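Local coordinates for organic hydroperoxide resistance protein (Legionella pneumophila, PDB 6MJN) that probably reduces organic hydroperoxides through redox-active cysteine chemistry, as in other members of the OsmC/Ohr family, at residues L56-Y61 against S87-Y92; A68-A73 against E81-T86; E116-V121 against L142-K147. One frame throughout, in Å; residues are numbered along the deposited sequence. Where two conformers were deposited one is given.

Overall arrangement
Contacts 1 and 2 both lie along the packing of helix 53-76 on strand 82-93, their centres about 18 Å apart. Contact 2, 68-73 against 81-86, lies at the turn end; contact 1, 56-61 against 87-92, closes the longer excursion around it. Contact 3 follows later in the chain and sets helix 114-125 on strand 140-146. Strands 82-93 and 140-146 are the outermost, within this chain, of one mixed three-stranded sheet. The centre of contact 3 is about 10 Å from contact 2, which it touches through L120 and V121, and about 20 Å from contact 1. The sheet continues into the second subunit beside strand 82-93, so contacts 1 and 2 sit at the dimer interface, which contact 3 does not touch.

Contact 1. Residues L56-Y61 against S87-Y92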
ATOM      1  N   LEU B  56       6.039  -2.717   0.414  1.00 24.31           N
ATOM      2  CA  LEU B  56       5.438  -1.477   0.892  1.00 25.82           C
ATOM      3  C   LEU B  56       3.978  -1.676   1.255  1.00 29.51           C
ATOM      4  O   LEU B  56       3.512  -1.131   2.263  1.00 27.31           O
ATOM      5  CB  LEU B  56       5.589  -0.390  -0.164  1.00 24.60           C
ATOM      6  CG  LEU B  56       7.052  -0.016  -0.354  1.00 29.74           C
ATOM      7  CD1 LEU B  56       7.205   0.850  -1.589  1.00 31.17           C
ATOM      8  CD2 LEU B  56       7.537   0.700   0.901  1.00 36.80           C
ATOM      9  N   PHE B  57       3.244  -2.485   0.464  1.00 24.85           N
ATOM     10  CA  PHE B  57       1.840  -2.739   0.763  1.00 23.93           C
ATOM     11  C   PHE B  57       1.713  -3.600   2.015  1.00 23.48           C
ATOM     12  O   PHE B  57       0.905  -3.301   2.903  1.00 26.30           O
ATOM     13  CB  PHE B  57       1.166  -3.428  -0.432  1.00 23.96           C
ATOM     14  CG  PHE B  57      -0.322  -3.560  -0.274  1.00 25.97           C
ATOM     15  CD1 PHE B  57      -1.148  -2.505  -0.636  1.00 30.41           C
ATOM     16  CD2 PHE B  57      -0.874  -4.699   0.282  1.00 28.59           C
ATOM     17  CE1 PHE B  57      -2.527  -2.594  -0.485  1.00 36.23           C
ATOM     18  CE2 PHE B  57      -2.243  -4.800   0.455  1.00 30.18           C
ATOM     19  CZ  PHE B  57      -3.073  -3.737   0.068  1.00 32.11           C
ATOM     20  N   ALA B  58       2.558  -4.620   2.135  1.00 24.06           N
ATOM     21  CA  ALA B  58       2.526  -5.456   3.329  1.00 25.53           C
ATOM     22  C   ALA B  58       2.851  -4.639   4.573  1.00 29.18           C
ATOM     23  O   ALA B  58       2.209  -4.792   5.620  1.00 27.71           O
ATOM     24  CB  ALA B  58       3.504  -6.615   3.185  1.00 23.78           C
ATOM     25  N   ALA B  59       3.848  -3.773   4.482  1.00 27.77           N
ATOM     26  CA  ALA B  59       4.237  -2.991   5.652  1.00 36.54           C
ATOM     27  C   ALA B  59       3.138  -2.015   6.047  1.00 30.18           C
ATOM     28  O   ALA B  59       2.773  -1.920   7.231  1.00 29.64           O
ATOM     29  CB  ALA B  59       5.537  -2.250   5.370  1.00 32.10           C
ATOM     30  N   GLY B  60       2.628  -1.248   5.076  1.00 21.94           N
ATOM     31  CA  GLY B  60       1.518  -0.337   5.358  1.00 25.34           C
ATOM     32  C   GLY B  60       0.293  -1.047   5.924  1.00 28.71           C
ATOM     33  O   GLY B  60      -0.347  -0.549   6.853  1.00 28.72           O
ATOM     34  N   TYR B  61      -0.052  -2.210   5.366  1.00 27.68           N
ATOM     35  CA  TYR B  61      -1.234  -2.941   5.833  1.00 27.09           C
ATOM     36  C   TYR B  61      -1.048  -3.439   7.270  1.00 26.68           C
ATOM     37  O   TYR B  61      -1.940  -3.275   8.111  1.00 27.56           O
ATOM     38  CB  TYR B  61      -1.533  -4.115   4.894  1.00 28.31           C
ATOM     39  CG  TYR B  61      -2.961  -4.608   4.895  1.00 27.97           C
ATOM     40  CD1 TYR B  61      -3.888  -4.130   5.810  1.00 26.61           C
ATOM     41  CD2 TYR B  61      -3.384  -5.567   3.974  1.00 32.00           C
ATOM     42  CE1 TYR B  61      -5.198  -4.574   5.794  1.00 26.11           C
ATOM     43  CE2 TYR B  61      -4.682  -6.020   3.957  1.00 29.59           C
ATOM     44  CZ  TYR B  61      -5.581  -5.521   4.869  1.00 34.27           C
ATOM     45  OH  TYR B  61      -6.868  -5.975   4.860  1.00 28.58           O
ATOM     46  N   SER B  87       1.627  -9.246   8.236  1.00 35.96           N
ATOM     47  CA  SER B  87       0.917  -9.293   6.963  1.00 35.06           C
ATOM     48  C   SER B  87       1.766 -10.084   5.986  1.00 39.06           C
ATOM     49  O   SER B  87       2.985  -9.926   5.942  1.00 38.97           O
ATOM     50  CB  SER B  87       0.665  -7.895   6.399  1.00 32.27           C
ATOM     51  OG  SER B  87       1.894  -7.311   6.029  1.00 47.28           O
ATOM     52  N   GLU B  88       1.130 -10.958   5.227  1.00 29.11           N
ATOM     53  CA  GLU B  88       1.826 -11.688   4.182  1.00 30.25           C
ATOM     54  C   GLU B  88       1.134 -11.372   2.868  1.00 29.41           C
ATOM     55  O   GLU B  88      -0.074 -11.595   2.732  1.00 28.96           O
ATOM     56  CB  GLU B  88       1.818 -13.177   4.468  1.00 29.07           C
ATOM     57  CG  GLU B  88       2.447 -13.994   3.363  1.00 32.40           C
ATOM     58  CD  GLU B  88       2.306 -15.478   3.628  1.00 45.95           C
ATOM     59  OE1 GLU B  88       2.757 -15.931   4.694  1.00 50.28           O
ATOM     60  OE2 GLU B  88       1.720 -16.181   2.782  1.00 54.75           O
ATOM     61  N   VAL B  89       1.888 -10.838   1.920  1.00 28.98           N
ATOM     62  CA  VAL B  89       1.335 -10.344   0.663  1.00 26.58           C
ATOM     63  C   VAL B  89       1.963 -11.135  -0.470  1.00 30.37           C
ATOM     64  O   VAL B  89       3.193 -11.276  -0.534  1.00 27.98           O
ATOM     65  CB  VAL B  89       1.581  -8.838   0.496  1.00 27.79           C
ATOM     66  CG1 VAL B  89       1.284  -8.382  -0.959  1.00 26.87           C
ATOM     67  CG2 VAL B  89       0.715  -8.067   1.521  1.00 24.60           C
ATOM     68  N   SER B  90       1.118 -11.689  -1.338  1.00 27.13           N
ATOM     69  CA  SER B  90       1.589 -12.472  -2.466  1.00 27.66           C
ATOM     70  C   SER B  90       1.122 -11.828  -3.764  1.00 30.83           C
ATOM     71  O   SER B  90       0.047 -11.226  -3.837  1.00 30.70           O
ATOM     72  CB  SER B  90       1.089 -13.920  -2.401  1.00 32.02           C
ATOM     73  OG  SER B  90       1.715 -14.597  -1.339  1.00 35.66           O
ATOM     74  N   LEU B  91       1.947 -11.973  -4.791  1.00 32.72           N
ATOM     75  CA  LEU B  91       1.641 -11.482  -6.119  1.00 31.85           C
ATOM     76  C   LEU B  91       1.230 -12.677  -6.975  1.00 36.87           C
ATOM     77  O   LEU B  91       1.882 -13.733  -6.930  1.00 35.83           O
ATOM     78  CB  LEU B  91       2.857 -10.756  -6.704  1.00 33.53           C
ATOM     79  CG  LEU B  91       2.766 -10.241  -8.141  1.00 37.19           C
ATOM     80  CD1 LEU B  91       1.764  -9.090  -8.223  1.00 38.77           C
ATOM     81  CD2 LEU B  91       4.142  -9.788  -8.617  1.00 40.49           C
ATOM     82  N   TYR B  92       0.128 -12.528  -7.718  1.00 31.61           N
ATOM     83  CA  TYR B  92      -0.344 -13.578  -8.619  1.00 34.07           C
ATOM     84  C   TYR B  92      -0.590 -13.003 -10.010  1.00 38.96           C
ATOM     85  O   TYR B  92      -0.947 -11.830 -10.165  1.00 38.71           O
ATOM     86  CB  TYR B  92      -1.651 -14.228  -8.111  1.00 43.19           C
ATOM     87  CG  TYR B  92      -1.584 -14.788  -6.707  1.00 40.93           C
ATOM     88  CD1 TYR B  92      -1.880 -13.989  -5.600  1.00 40.64           C
ATOM     89  CD2 TYR B  92      -1.237 -16.117  -6.486  1.00 38.92           C
ATOM     90  CE1 TYR B  92      -1.828 -14.506  -4.302  1.00 36.56           C
ATOM     91  CE2 TYR B  92      -1.164 -16.641  -5.207  1.00 39.37           C
ATOM     92  CZ  TYR B  92      -1.465 -15.829  -4.116  1.00 39.61           C
ATOM     93  OH  TYR B  92      -1.407 -16.334  -2.834  1.00 38.48           O
TER
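S87 and A58 meet through a single short bond: the serine hydroxyl OG donates to the backbone oxygen O of A58 at 2.6 Å. A chi1 of 68° places OG between the serine's backbone N and carbonyl carbon, next to A58 O. The hydroxyl comes to the carbonyl from above its plane, 41° out of it, with a C=O...OG angle of 109°. The same OG lies 3.3 Å from A58 CB, so it sits against both the carbonyl and the methyl of one residue.

Two residues along the strand, V89 supplies the apolar half. Its CG2, anti to the carbonyl carbon, is pressed on A58 CB at 3.6 Å and also reaches F57, whose CD2 is 3.9 Å away. The methyl lies at the edge of the phenyl ring, in its plane, and the two side chains cross at about a right angle. The F57 ring also meets Y130 of its own chain and, edge-to-face, Y130 of the second subunit. Residues 87-91 pair antiparallel with a strand of that subunit, which continues the sheet across the interface.

All five touching residues are buried. With only a methyl at A58, the axes of the two segments approach to 7.7 Å at their closest. The buried OG of S87 gives its proton to A58 O, so the polarity of the hydroxyl is met by a helix carbonyl inside a contact that is otherwise made by methyls and a ring edge.

Contact 2. Residues A68-A73 against E81-T86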
ATOM      1  N   ALA B  68      -5.858  -0.163  13.792  1.00 34.55           N
ATOM      2  CA  ALA B  68      -7.305  -0.345  13.885  1.00 34.63           C
ATOM      3  C   ALA B  68      -7.689  -1.244  15.058  1.00 37.14           C
ATOM      4  O   ALA B  68      -8.727  -1.027  15.699  1.00 32.51           O
ATOM      5  CB  ALA B  68      -7.852  -0.916  12.580  1.00 32.45           C
ATOM      6  N   ILE B  69      -6.880  -2.273  15.331  1.00 31.91           N
ATOM      7  CA  ILE B  69      -7.061  -3.073  16.543  1.00 33.84           C
ATOM      8  C   ILE B  69      -6.971  -2.189  17.781  1.00 34.74           C
ATOM      9  O   ILE B  69      -7.824  -2.247  18.677  1.00 35.90           O
ATOM     10  CB  ILE B  69      -6.025  -4.211  16.604  1.00 29.90           C
ATOM     11  CG1 ILE B  69      -6.262  -5.222  15.478  1.00 33.90           C
ATOM     12  CG2 ILE B  69      -6.070  -4.881  17.988  1.00 34.62           C
ATOM     13  CD1 ILE B  69      -5.208  -6.380  15.444  1.00 34.21           C
ATOM     14  N   ARG B  70      -5.912  -1.379  17.871  1.00 37.65           N
ATOM     15  CA  ARG B  70      -5.763  -0.517  19.039  1.00 44.42           C
ATOM     16  C   ARG B  70      -6.928   0.461  19.150  1.00 41.82           C
ATOM     17  O   ARG B  70      -7.401   0.749  20.255  1.00 43.30           O
ATOM     18  CB  ARG B  70      -4.424   0.224  18.990  1.00 43.94           C
ATOM     19  CG  ARG B  70      -3.223  -0.699  19.099  1.00 43.97           C
ATOM     20  CD  ARG B  70      -1.911   0.053  19.237  1.00 52.66           C
ATOM     21  NE  ARG B  70      -0.758  -0.844  19.182  1.00 53.19           N
ATOM     22  CZ  ARG B  70      -0.165  -1.380  20.250  1.00 57.02           C
ATOM     23  NH1 ARG B  70      -0.610  -1.113  21.474  1.00 56.47           N
ATOM     24  NH2 ARG B  70       0.880  -2.187  20.091  1.00 58.69           N
ATOM     25  N   HIS B  71      -7.433   0.950  18.012  1.00 39.95           N
ATOM     26  CA  HIS B  71      -8.521   1.929  18.050  1.00 40.80           C
ATOM     27  C   HIS B  71      -9.820   1.296  18.545  1.00 42.55           C
ATOM     28  O   HIS B  71     -10.503   1.850  19.416  1.00 44.47           O
ATOM     29  CB  HIS B  71      -8.710   2.549  16.659  1.00 42.70           C
ATOM     30  CG  HIS B  71      -9.945   3.390  16.538  1.00 54.62           C
ATOM     31  ND1 HIS B  71     -10.007   4.689  16.993  1.00 59.13           N
ATOM     32  CD2 HIS B  71     -11.167   3.116  16.020  1.00 53.17           C
ATOM     33  CE1 HIS B  71     -11.212   5.180  16.760  1.00 61.28           C
ATOM     34  NE2 HIS B  71     -11.937   4.244  16.177  1.00 58.00           N
ATOM     35  N   VAL B  72     -10.185   0.137  17.993  1.00 39.40           N
ATOM     36  CA  VAL B  72     -11.400  -0.537  18.437  1.00 41.52           C
ATOM     37  C   VAL B  72     -11.317  -0.873  19.924  1.00 43.93           C
ATOM     38  O   VAL B  72     -12.287  -0.706  20.668  1.00 45.81           O
ATOM     39  CB  VAL B  72     -11.649  -1.797  17.585  1.00 41.82           C
ATOM     40  CG1 VAL B  72     -12.758  -2.652  18.203  1.00 42.05           C
ATOM     41  CG2 VAL B  72     -12.009  -1.406  16.173  1.00 46.10           C
ATOM     42  N   ALA B  73     -10.156  -1.336  20.386  1.00 38.70           N
ATOM     43  CA  ALA B  73     -10.033  -1.718  21.791  1.00 40.08           C
ATOM     44  C   ALA B  73     -10.200  -0.512  22.703  1.00 46.05           C
ATOM     45  O   ALA B  73     -10.791  -0.619  23.785  1.00 47.01           O
ATOM     46  CB  ALA B  73      -8.683  -2.392  22.039  1.00 45.40           C
ATOM     47  N   GLU B  81      -3.358  -5.549  26.299  1.00 48.40           N
ATOM     48  CA  GLU B  81      -2.036  -5.241  26.822  1.00 58.70           C
ATOM     49  C   GLU B  81      -1.069  -4.909  25.691  1.00 57.16           C
ATOM     50  O   GLU B  81      -0.428  -3.855  25.715  1.00 70.37           O
ATOM     51  CB  GLU B  81      -1.508  -6.405  27.669  1.00 62.01           C
ATOM     52  CG  GLU B  81      -2.395  -6.770  28.847  1.00 71.49           C
ATOM     53  CD  GLU B  81      -1.851  -7.947  29.639  1.00 82.02           C
ATOM     54  OE1 GLU B  81      -0.665  -8.293  29.454  1.00 80.62           O
ATOM     55  OE2 GLU B  81      -2.609  -8.529  30.444  1.00 92.02           O
ATOM     56  N   ASP B  82      -0.970  -5.783  24.692  1.00 56.77           N
ATOM     57  CA  ASP B  82      -0.082  -5.558  23.560  1.00 54.12           C
ATOM     58  C   ASP B  82      -0.682  -6.193  22.307  1.00 49.36           C
ATOM     59  O   ASP B  82      -1.581  -7.035  22.379  1.00 55.68           O
ATOM     60  CB  ASP B  82       1.320  -6.122  23.835  1.00 54.84           C
ATOM     61  CG  ASP B  82       2.382  -5.533  22.923  1.00 78.30           C
ATOM     62  OD1 ASP B  82       2.085  -4.558  22.195  1.00 75.48           O
ATOM     63  OD2 ASP B  82       3.520  -6.050  22.932  1.00 80.39           O
ATOM     64  N   VAL B  83      -0.185  -5.762  21.152  1.00 47.15           N
ATOM     65  CA  VAL B  83      -0.555  -6.376  19.883  1.00 42.97           C
ATOM     66  C   VAL B  83       0.606  -6.200  18.916  1.00 46.88           C
ATOM     67  O   VAL B  83       1.255  -5.149  18.887  1.00 48.53           O
ATOM     68  CB  VAL B  83      -1.860  -5.771  19.312  1.00 55.17           C
ATOM     69  CG1 VAL B  83      -1.722  -4.273  19.129  1.00 57.02           C
ATOM     70  CG2 VAL B  83      -2.214  -6.411  17.970  1.00 49.72           C
ATOM     71  N   SER B  84       0.882  -7.241  18.140  1.00 41.09           N
ATOM     72  CA  SER B  84       1.718  -7.099  16.961  1.00 43.34           C
ATOM     73  C   SER B  84       0.961  -7.672  15.775  1.00 37.26           C
ATOM     74  O   SER B  84       0.048  -8.492  15.926  1.00 42.51           O
ATOM     75  CB  SER B  84       3.070  -7.793  17.131  1.00 47.80           C
ATOM     76  OG  SER B  84       2.904  -9.180  17.271  1.00 52.99           O
ATOM     77  N   MET B  85       1.375  -7.257  14.583  1.00 31.92           N
ATOM     78  CA  MET B  85       0.644  -7.553  13.369  1.00 32.34           C
ATOM     79  C   MET B  85       1.610  -8.044  12.297  1.00 34.08           C
ATOM     80  O   MET B  85       2.620  -7.389  12.023  1.00 37.62           O
ATOM     81  CB  MET B  85      -0.076  -6.295  12.887  1.00 31.63           C
ATOM     82  CG  MET B  85      -1.259  -6.558  12.032  1.00 38.87           C
ATOM     83  SD  MET B  85      -2.529  -7.482  12.921  1.00 39.93           S
ATOM     84  CE  MET B  85      -3.028  -8.420  11.472  1.00 30.10           C
ATOM     85  N   THR B  86       1.285  -9.188  11.711  1.00 32.05           N
ATOM     86  CA  THR B  86       1.991  -9.775  10.584  1.00 33.76           C
ATOM     87  C   THR B  86       1.082  -9.695   9.361  1.00 35.62           C
ATOM     88  O   THR B  86      -0.104 -10.036   9.443  1.00 36.82           O
ATOM     89  CB  THR B  86       2.338 -11.240  10.873  1.00 36.03           C
ATOM     90  OG1 THR B  86       3.192 -11.317  12.025  1.00 39.79           O
ATOM     91  CG2 THR B  86       3.049 -11.865   9.700  1.00 42.75           C
TER
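I69 rests on V83 and M85 where helix 53-76 packs alongside strand 82-93, a helix-on-sheet layer of the OsmC-like fold, the two segments running nearly antiparallel. The buried side of the contact is apolar. I69 CD1, anti to CA (chi2 178°), reaches to 3.9 Å from V83 CG2. The same methyl lies 3.8 Å from the sulfur SD of M85. These side chains cross obliquely. M85 bends at chi2 and chi3, and it also packs on F65 and L105, while I69 also touches A124 of helix 114-125.

The other side is a partly exposed edge, where a charged side chain lies on a methyl. R70 leaves the helix with an extended chain from CG to NE and lays its guanidinium over V83, whose CG1 stands 3.3 Å above the plane, offset toward the rim; R70 CZ and V83 CG1 are 3.5 Å apart, as close a fit as any on the buried side. This methyl occupies the position between the backbone N and the carbonyl carbon (chi1 58°), which sends the valine's two methyls to different partners, CG1 to the arginine and CG2 to the isoleucine.

The loose part is confined to the edge of the guanidinium and the exposed D82. The salt bridge is long and its hydrogen bond weak, and the planes of the two charged groups are 45° apart. The stronger partner of R70 is E66, one turn back on the same helix, and G22 of the second subunit also packs on the arginine. D82 and E81 both face T110, forming a classic beta bulge. R70 NH2 stands 3.4 Å from D82 OD1, the same oxygen that receives a weak bond from the backbone N of V83.

Contact 3. Residues E116-V121 against L142-K147; sequences EAEALV and LSVSVK
V144 meets three residues of the helix and has more surface buried here than any other residue of the contact. Its two methyls part company: CG1 sits between the backbone N and the carbonyl carbon (chi1 55°) and meets the aliphatic stem of E118, while CG2, anti to the backbone N, lies by A117 and V121, 3.7 Å from A117 CB and 4.0 Å from V121 CG2. The approach of V144 CG1 to E118 CG measures 3.3 Å, but V144 was deposited in two conformers and so short a distance, resting on one of them, is doubtful.

V121 comes next. Its side chain slides past V144 in the opposite direction, and it does the same with L142, where CG1 of the valine and CD1 of the leucine are 4.0 Å apart. Each methyl of V121 therefore has its own strand partner, CG2 on V144 and CG1 on L142. V121 also touches F65 and I69 of helix 53-76 and A107 and I109 of the neighbouring strand 99-110, which ties the contact into the core.

A117 is the third main contributor. Its CB touches both V144 CG2 and V146 CG1, and its distance of 3.4 Å to V146 CG1 is tighter than usual van der Waals contact. No hydrogen bond joins the two segments: the polar end of E118 turns to Q114 instead, its OE2 bonding to NE2 of that residue, which also bonds the carbonyl oxygen of V144.

Alternate residues of the strand, L142, V144 and V146, point toward the helix. The axes of segments 116-121 and 142-146 come within 8.3 Å, their directions 141° apart: a helix packed on the face of a sheet, here at strand 140-146 of an alpha+beta OsmC-like fold.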
ATOM      1  N   GLU B 116     -12.420 -13.532  22.592  1.00 36.22           N
ATOM      2  CA  GLU B 116     -12.380 -12.072  22.656  1.00 35.58           C
ATOM      3  C   GLU B 116     -11.481 -11.486  21.584  1.00 40.12           C
ATOM      4  O   GLU B 116     -11.820 -10.473  20.959  1.00 35.64           O
ATOM      5  CB  GLU B 116     -11.880 -11.605  24.026  1.00 36.61           C
ATOM      6  CG  GLU B 116     -12.861 -11.794  25.164  1.00 39.44           C
ATOM      7  CD  GLU B 116     -12.233 -11.518  26.537  1.00 54.12           C
ATOM      8  OE1 GLU B 116     -10.986 -11.610  26.672  1.00 41.31           O
ATOM      9  OE2 GLU B 116     -12.990 -11.211  27.480  1.00 67.22           O
ATOM     10  N   ALA B 117     -10.309 -12.087  21.384  1.00 35.30           N
ATOM     11  CA  ALA B 117      -9.373 -11.572  20.394  1.00 36.79           C
ATOM     12  C   ALA B 117      -9.926 -11.734  18.982  1.00 32.71           C
ATOM     13  O   ALA B 117      -9.761 -10.843  18.143  1.00 36.19           O
ATOM     14  CB  ALA B 117      -8.026 -12.280  20.528  1.00 32.63           C
ATOM     15  N   GLU B 118     -10.587 -12.860  18.704  1.00 31.24           N
ATOM     16  CA  GLU B 118     -11.153 -13.073  17.373  1.00 32.64           C
ATOM     17  C   GLU B 118     -12.223 -12.038  17.058  1.00 44.29           C
ATOM     18  O   GLU B 118     -12.307 -11.552  15.924  1.00 36.62           O
ATOM     19  CB  GLU B 118     -11.706 -14.494  17.251  1.00 36.07           C
ATOM     20  CG  GLU B 118     -10.586 -15.506  17.371  1.00 37.81           C
ATOM     21  CD  GLU B 118     -11.002 -16.943  17.280  1.00 52.60           C
ATOM     22  OE1 GLU B 118     -12.178 -17.268  17.561  1.00 64.70           O
ATOM     23  OE2 GLU B 118     -10.116 -17.754  16.947  1.00 58.26           O
ATOM     24  N   ALA B 119     -13.047 -11.683  18.046  1.00 39.33           N
ATOM     25  CA  ALA B 119     -14.072 -10.667  17.811  1.00 44.21           C
ATOM     26  C   ALA B 119     -13.457  -9.283  17.617  1.00 42.33           C
ATOM     27  O   ALA B 119     -13.955  -8.476  16.818  1.00 37.57           O
ATOM     28  CB  ALA B 119     -15.068 -10.656  18.972  1.00 42.72           C
ATOM     29  N   LEU B 120     -12.395  -8.975  18.363  1.00 36.17           N
ATOM     30  CA  LEU B 120     -11.760  -7.670  18.234  1.00 39.60           C
ATOM     31  C   LEU B 120     -11.131  -7.504  16.857  1.00 36.71           C
ATOM     32  O   LEU B 120     -11.286  -6.454  16.215  1.00 38.22           O
ATOM     33  CB  LEU B 120     -10.717  -7.502  19.343  1.00 37.68           C
ATOM     34  CG  LEU B 120      -9.673  -6.392  19.248  1.00 42.61           C
ATOM     35  CD1 LEU B 120     -10.310  -5.022  19.075  1.00 47.15           C
ATOM     36  CD2 LEU B 120      -8.835  -6.419  20.508  1.00 44.81           C
ATOM     37  N   VAL B 121     -10.422  -8.533  16.390  1.00 33.98           N
ATOM     38  CA  VAL B 121      -9.802  -8.488  15.070  1.00 31.09           C
ATOM     39  C   VAL B 121     -10.860  -8.336  13.988  1.00 36.74           C
ATOM     40  O   VAL B 121     -10.676  -7.579  13.025  1.00 33.64           O
ATOM     41  CB  VAL B 121      -8.927  -9.743  14.873  1.00 31.40           C
ATOM     42  CG1 VAL B 121      -8.616  -9.993  13.382  1.00 37.40           C
ATOM     43  CG2 VAL B 121      -7.664  -9.601  15.716  1.00 31.97           C
ATOM     44  N   LEU B 142      -7.644 -13.955   7.748  1.00 32.05           N
ATOM     45  CA  LEU B 142      -7.307 -13.444   9.076  1.00 32.42           C
ATOM     46  C   LEU B 142      -7.073 -14.584  10.056  1.00 35.59           C
ATOM     47  O   LEU B 142      -7.841 -15.549  10.096  1.00 43.34           O
ATOM     48  CB  LEU B 142      -8.427 -12.573   9.662  1.00 41.20           C
ATOM     49  CG  LEU B 142      -9.050 -11.406   8.920  1.00 51.56           C
ATOM     50  CD1 LEU B 142     -10.201 -10.864   9.773  1.00 54.96           C
ATOM     51  CD2 LEU B 142      -8.022 -10.335   8.655  1.00 47.45           C
ATOM     52  N   SER B 143      -6.038 -14.455  10.877  1.00 32.47           N
ATOM     53  CA  SER B 143      -5.865 -15.376  11.990  1.00 33.09           C
ATOM     54  C   SER B 143      -5.410 -14.574  13.193  1.00 31.85           C
ATOM     55  O   SER B 143      -4.876 -13.464  13.064  1.00 33.52           O
ATOM     56  CB  SER B 143      -4.868 -16.489  11.668  1.00 37.75           C
ATOM     57  OG  SER B 143      -3.573 -15.965  11.419  1.00 43.04           O
ATOM     58  N   VAL B 144      -5.632 -15.122  14.382  1.00 32.53           N
ATOM     59  CA  VAL B 144      -5.248 -14.409  15.587  0.50 37.23           C
ATOM     60  C   VAL B 144      -4.748 -15.407  16.618  1.00 41.00           C
ATOM     61  O   VAL B 144      -5.260 -16.523  16.744  1.00 37.68           O
ATOM     62  CB  VAL B 144      -6.409 -13.551  16.129  0.50 43.55           C
ATOM     63  CG1 VAL B 144      -7.614 -14.402  16.331  0.50 43.00           C
ATOM     64  CG2 VAL B 144      -6.013 -12.848  17.422  0.50 44.95           C
ATOM     65  N   SER B 145      -3.690 -15.008  17.315  1.00 35.48           N
ATOM     66  CA  SER B 145      -3.126 -15.792  18.402  1.00 40.17           C
ATOM     67  C   SER B 145      -3.098 -14.914  19.640  1.00 40.74           C
ATOM     68  O   SER B 145      -2.972 -13.686  19.542  1.00 39.37           O
ATOM     69  CB  SER B 145      -1.715 -16.269  18.068  1.00 48.70           C
ATOM     70  OG  SER B 145      -1.737 -17.122  16.940  1.00 60.84           O
ATOM     71  N   VAL B 146      -3.249 -15.536  20.805  1.00 39.87           N
ATOM     72  CA  VAL B 146      -3.167 -14.797  22.049  1.00 42.22           C
ATOM     73  C   VAL B 146      -2.013 -15.379  22.853  1.00 58.44           C
ATOM     74  O   VAL B 146      -1.537 -16.486  22.591  1.00 53.87           O
ATOM     75  CB  VAL B 146      -4.491 -14.821  22.852  1.00 42.13           C
ATOM     76  CG1 VAL B 146      -5.581 -14.086  22.068  1.00 40.83           C
ATOM     77  CG2 VAL B 146      -4.926 -16.246  23.142  1.00 41.14           C
ATOM     78  N   LYS B 147      -1.544 -14.605  23.820  1.00 64.34           N
ATOM     79  CA  LYS B 147      -0.413 -15.027  24.638  1.00 78.46           C
ATOM     80  C   LYS B 147      -0.344 -14.187  25.903  1.00 99.92           C
ATOM     81  O   LYS B 147      -1.240 -13.383  26.160  1.00106.59           O
ATOM     82  CB  LYS B 147       0.897 -14.930  23.857  1.00 66.93           C
ATOM     83  OXT LYS B 147       0.594 -14.301  26.695  1.00109.98           O
TER